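Local coordinates for fatty acid/retinol binding protein protein 7, isoform A, confirmed BY transcript evidence (Caenorhabditis elegans, PDB 2W9Y), which probably binds fatty acids such as oleic acid and retinoids, as a secreted, largely helical lipid carrier of the nematode FAR family, at residues A[19-23]-A[65-69]; A[34-39]-A[54-59]. All coordinates share one frame; numbering follows the deposited sequence.

Contact 1: residues A[19-23]-A[65-69]; sequences EQLEF and RLATV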
# COMPACT_ATOMS: atom_id res chain seq x y z
N GLU A 19 -2.55 -4.21 -6.62
CA GLU A 19 -2.28 -5.39 -5.84
C GLU A 19 -2.65 -5.22 -4.34
O GLU A 19 -3.18 -6.17 -3.75
CB GLU A 19 -0.84 -5.89 -6.02
CG GLU A 19 0.27 -4.79 -5.76
CD GLU A 19 0.70 -4.03 -7.03
OE1 GLU A 19 1.92 -3.62 -7.12
OE2 GLU A 19 -0.15 -3.81 -7.94
N GLN A 20 -2.44 -4.04 -3.76
CA GLN A 20 -2.90 -3.80 -2.37
C GLN A 20 -4.41 -3.91 -2.28
O GLN A 20 -4.90 -4.49 -1.33
CB GLN A 20 -2.45 -2.44 -1.79
CG GLN A 20 -1.14 -2.49 -0.91
CD GLN A 20 0.14 -2.40 -1.77
OE1 GLN A 20 0.10 -2.41 -3.00
NE2 GLN A 20 1.26 -2.32 -1.12
N LEU A 21 -5.14 -3.33 -3.25
CA LEU A 21 -6.60 -3.33 -3.19
C LEU A 21 -7.13 -4.73 -3.40
O LEU A 21 -8.09 -5.12 -2.70
CB LEU A 21 -7.18 -2.39 -4.27
CG LEU A 21 -6.96 -0.91 -4.00
CD1 LEU A 21 -7.37 0.04 -5.19
CD2 LEU A 21 -7.74 -0.45 -2.76
N GLU A 22 -6.53 -5.49 -4.31
CA GLU A 22 -7.01 -6.85 -4.58
C GLU A 22 -6.73 -7.69 -3.38
O GLU A 22 -7.59 -8.53 -3.01
CB GLU A 22 -6.31 -7.49 -5.82
CG GLU A 22 -6.82 -6.91 -7.18
CD GLU A 22 -6.05 -7.42 -8.41
OE1 GLU A 22 -4.91 -7.92 -8.28
OE2 GLU A 22 -6.56 -7.30 -9.53
N PHE A 23 -5.58 -7.45 -2.74
CA PHE A 23 -5.28 -8.21 -1.50
C PHE A 23 -6.34 -7.88 -0.44
O PHE A 23 -6.88 -8.78 0.23
CB PHE A 23 -3.86 -7.88 -0.98
CG PHE A 23 -3.55 -8.47 0.36
CD1 PHE A 23 -3.25 -9.81 0.50
CD2 PHE A 23 -3.55 -7.66 1.49
CE1 PHE A 23 -2.96 -10.32 1.73
CE2 PHE A 23 -3.26 -8.17 2.72
CZ PHE A 23 -2.96 -9.48 2.83
N ARG A 65 -0.16 -14.59 -0.06
CA ARG A 65 -0.84 -13.46 -0.73
C ARG A 65 -0.22 -12.08 -0.37
O ARG A 65 -0.02 -11.21 -1.27
CB ARG A 65 -2.36 -13.49 -0.44
CG ARG A 65 -3.19 -14.54 -1.20
CD ARG A 65 -4.68 -14.15 -0.92
NE ARG A 65 -5.10 -15.02 0.13
CZ ARG A 65 -6.00 -14.80 1.05
NH1 ARG A 65 -6.66 -13.64 1.18
NH2 ARG A 65 -6.22 -15.80 1.87
N LEU A 66 0.17 -11.89 0.89
CA LEU A 66 0.87 -10.66 1.27
C LEU A 66 2.23 -10.56 0.51
O LEU A 66 2.57 -9.53 -0.01
CB LEU A 66 1.04 -10.68 2.79
CG LEU A 66 1.51 -9.33 3.34
CD1 LEU A 66 0.70 -8.16 2.77
CD2 LEU A 66 1.45 -9.39 4.89
N ALA A 67 3.03 -11.63 0.46
CA ALA A 67 4.30 -11.64 -0.29
C ALA A 67 4.10 -11.28 -1.76
O ALA A 67 4.96 -10.64 -2.37
CB ALA A 67 4.96 -13.00 -0.22
N THR A 68 2.98 -11.70 -2.32
CA THR A 68 2.66 -11.38 -3.73
C THR A 68 2.43 -9.88 -3.93
O THR A 68 2.83 -9.29 -4.96
CB THR A 68 1.41 -12.26 -4.22
OG1 THR A 68 1.86 -13.61 -4.42
CG2 THR A 68 0.88 -11.76 -5.54
N VAL A 69 1.83 -9.22 -2.92
CA VAL A 69 1.65 -7.79 -3.00
C VAL A 69 3.04 -7.14 -3.05
O VAL A 69 3.33 -6.31 -3.92
CB VAL A 69 0.90 -7.25 -1.79
CG1 VAL A 69 0.78 -5.76 -1.86
CG2 VAL A 69 -0.54 -7.82 -1.72
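Glu-19 faces Val-69 and Phe-23 faces Arg-65 where helix 18-26 runs nearly antiparallel to helix 60-75, the axes of the two short segments 9.6 Å apart at an angle of 164°. Val-69 stands between the side chains of Gln-20 and Phe-23 and gives one methyl to each. Its CG1 rests 3.4 Å from Gln-20 CD, over the flat of the amide and nearly equidistant from OE1 and NE2, while CG2 presses on the root of the aromatic side chain, 3.4 Å from Phe-23 CB. With CG anti to the backbone N (chi1 173°), the Phe-23 ring is carried on past Val-69 to Leu-66. There Leu-66 CD1 lies over one face in a CH-pi contact, 4.2 Å from the ring centroid and displaced toward the rim. Arg-65 CB meets the ring at its edge, in plane, 3.9 Å from Phe-23 CE1, and Leu-66 N comes within 3.6 Å of that same carbon. This buried seam joins the first helix of the all-helical FAR fold to the fourth, and helix 82-104 covers it on the side of Gln-20. Cutting the Phe-23 side chain back to an alanine is likely to leave Leu-66 CD1 without the face it packs on and to open a gap beside Leu-66 and Arg-65 CB. No hydrogen bond crosses between the segments; their polar ends are held beyond them. Glu-19 forms a salt bridge with Arg-76 and, like Gln-20, hydrogen-bonds Asn-73, whereas Arg-65 pairs with Glu-31 and reaches Ser-26.

Contact 2: residues A[34-39]-A[54-59]; sequences VLHEVF and EVSKKH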
# COMPACT_ATOMS: atom_id res chain seq x y z
N VAL A 34 -6.27 -12.41 11.86
CA VAL A 34 -4.84 -12.81 11.77
C VAL A 34 -4.00 -11.55 11.51
O VAL A 34 -3.02 -11.30 12.20
CB VAL A 34 -4.56 -13.84 10.66
CG1 VAL A 34 -3.01 -14.14 10.52
CG2 VAL A 34 -5.34 -15.13 10.87
N LEU A 35 -4.41 -10.71 10.57
CA LEU A 35 -3.63 -9.49 10.30
C LEU A 35 -3.66 -8.56 11.50
O LEU A 35 -2.66 -7.96 11.85
CB LEU A 35 -4.24 -8.74 9.08
CG LEU A 35 -4.14 -9.59 7.79
CD1 LEU A 35 -4.79 -8.90 6.61
CD2 LEU A 35 -2.61 -9.95 7.51
N HIS A 36 -4.82 -8.42 12.11
CA HIS A 36 -4.97 -7.61 13.31
C HIS A 36 -3.99 -8.05 14.37
O HIS A 36 -3.23 -7.24 14.88
CB HIS A 36 -6.43 -7.77 13.86
CG HIS A 36 -6.83 -6.74 14.88
ND1 HIS A 36 -6.42 -6.79 16.19
CD2 HIS A 36 -7.63 -5.66 14.78
CE1 HIS A 36 -6.91 -5.77 16.85
NE2 HIS A 36 -7.67 -5.07 16.02
N GLU A 37 -4.02 -9.33 14.76
CA GLU A 37 -3.09 -9.81 15.80
C GLU A 37 -1.61 -9.48 15.47
O GLU A 37 -0.80 -9.05 16.33
CB GLU A 37 -3.34 -11.32 16.00
CG GLU A 37 -2.72 -12.02 17.21
CD GLU A 37 -2.88 -13.57 17.13
OE1 GLU A 37 -3.72 -14.06 16.32
OE2 GLU A 37 -2.16 -14.30 17.87
N VAL A 38 -1.22 -9.67 14.23
CA VAL A 38 0.19 -9.50 13.89
C VAL A 38 0.55 -8.05 13.83
O VAL A 38 1.59 -7.67 14.40
CB VAL A 38 0.57 -10.14 12.54
CG1 VAL A 38 2.01 -9.73 12.16
CG2 VAL A 38 0.48 -11.62 12.66
N PHE A 39 -0.28 -7.23 13.17
CA PHE A 39 0.05 -5.80 12.95
C PHE A 39 0.01 -5.05 14.29
O PHE A 39 0.71 -4.07 14.47
CB PHE A 39 -0.89 -5.08 11.97
CG PHE A 39 -0.85 -5.58 10.55
CD1 PHE A 39 0.12 -6.50 10.11
CD2 PHE A 39 -1.80 -5.13 9.63
CE1 PHE A 39 0.11 -6.98 8.78
CE2 PHE A 39 -1.82 -5.57 8.32
CZ PHE A 39 -0.84 -6.50 7.88
N GLU A 54 5.82 -13.30 10.14
CA GLU A 54 4.87 -13.45 11.23
C GLU A 54 3.46 -13.87 10.78
O GLU A 54 2.81 -14.75 11.40
CB GLU A 54 4.79 -12.14 12.00
CG GLU A 54 6.06 -11.82 12.79
CD GLU A 54 6.08 -10.36 13.23
OE1 GLU A 54 4.99 -9.75 13.33
OE2 GLU A 54 7.18 -9.81 13.48
N VAL A 55 2.96 -13.23 9.73
CA VAL A 55 1.67 -13.62 9.22
C VAL A 55 1.66 -15.07 8.76
O VAL A 55 0.68 -15.81 9.01
CB VAL A 55 1.20 -12.71 8.02
CG1 VAL A 55 -0.08 -13.26 7.39
CG2 VAL A 55 1.03 -11.20 8.41
N SER A 56 2.73 -15.51 8.08
CA SER A 56 2.68 -16.82 7.41
C SER A 56 2.78 -17.93 8.45
O SER A 56 2.24 -19.01 8.26
CB SER A 56 3.81 -16.94 6.37
OG SER A 56 3.87 -15.80 5.53
N LYS A 57 3.45 -17.63 9.55
CA LYS A 57 3.54 -18.50 10.73
C LYS A 57 2.13 -18.87 11.20
O LYS A 57 1.85 -20.00 11.61
CB LYS A 57 4.28 -17.76 11.85
CG LYS A 57 4.02 -18.25 13.29
CD LYS A 57 5.21 -17.92 14.23
CE LYS A 57 5.14 -18.69 15.56
NZ LYS A 57 6.50 -18.99 16.13
N LYS A 58 1.24 -17.89 11.14
CA LYS A 58 -0.13 -18.06 11.59
C LYS A 58 -1.10 -18.57 10.54
O LYS A 58 -2.03 -19.27 10.88
CB LYS A 58 -0.61 -16.75 12.19
CG LYS A 58 -0.09 -16.55 13.60
CD LYS A 58 0.03 -15.10 13.95
CE LYS A 58 -0.24 -14.84 15.46
NZ LYS A 58 0.02 -16.02 16.38
N HIS A 59 -0.85 -18.27 9.27
CA HIS A 59 -1.73 -18.52 8.15
C HIS A 59 -0.89 -18.47 6.84
O HIS A 59 -0.66 -17.37 6.27
CB HIS A 59 -2.79 -17.44 8.09
CG HIS A 59 -3.97 -17.82 7.26
ND1 HIS A 59 -3.89 -18.05 5.90
CD2 HIS A 59 -5.26 -18.05 7.60
CE1 HIS A 59 -5.08 -18.38 5.43
NE2 HIS A 59 -5.94 -18.38 6.44
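Lys-58 reaches across from the last turn of helix 51-58 toward helix 32-39, passing Val-34 and Val-38 before it ends at Glu-37. Its CB packs 3.9 Å from Val-34 CG1, and its CD lies 3.7 Å from Val-38 CG2, the lysine chain running antiparallel alongside the two valine side chains. A last torsion well short of staggered (chi4 25°) then turns the tip to the carboxylate of Glu-37: Lys-58 CE sits 3.1 Å from Glu-37 OE2, and Lys-58 NZ makes a salt bridge to that oxygen at 3.2 Å, its hydrogen bond weak. Beneath this exposed pair the axes of the two short segments make 137° between their N-to-C directions, and Val-55 enters as a knob into the hole formed by Val-34, Leu-35, Val-38 and Phe-39. Val-55 CG2 does most of this work, 4.0 Å from Leu-35 CD2 and nearly as close to Val-38 CG1. Leu-62 of helix 60-75 also packs on Val-55, while helix 82-104 covers Phe-39. At the other end of the contact Glu-54 OE1, buried without a polar partner, lies 3.2 Å from Val-38 CG1. His-59 packs its CB on Val-34 CG1, and its ND1 caps the next helix by accepting a hydrogen bond from Leu-62 N.

In the fold
Contact 2 is nested within the chain loop that contact 1 closes: helix 32-39 follows helix 18-26, and helix 51-58 leads into helix 60-75, so the inner pair of helices is enclosed, along the chain, by the outer pair. The centres of the contacts lie about 15 Å apart, yet their apolar side chains meet directly. Leu-66 CD2 touches Val-55 CG2 at 4.0 Å, and Phe-23 CZ reaches Leu-35 CD1 at 4.2 Å, so the two contacts share an apolar boundary at these two points. Contact 1 is the deeper, its centre about 9 Å from that of the chain against about 17 Å for contact 2. The long helix 82-104 is a neighbour common to both.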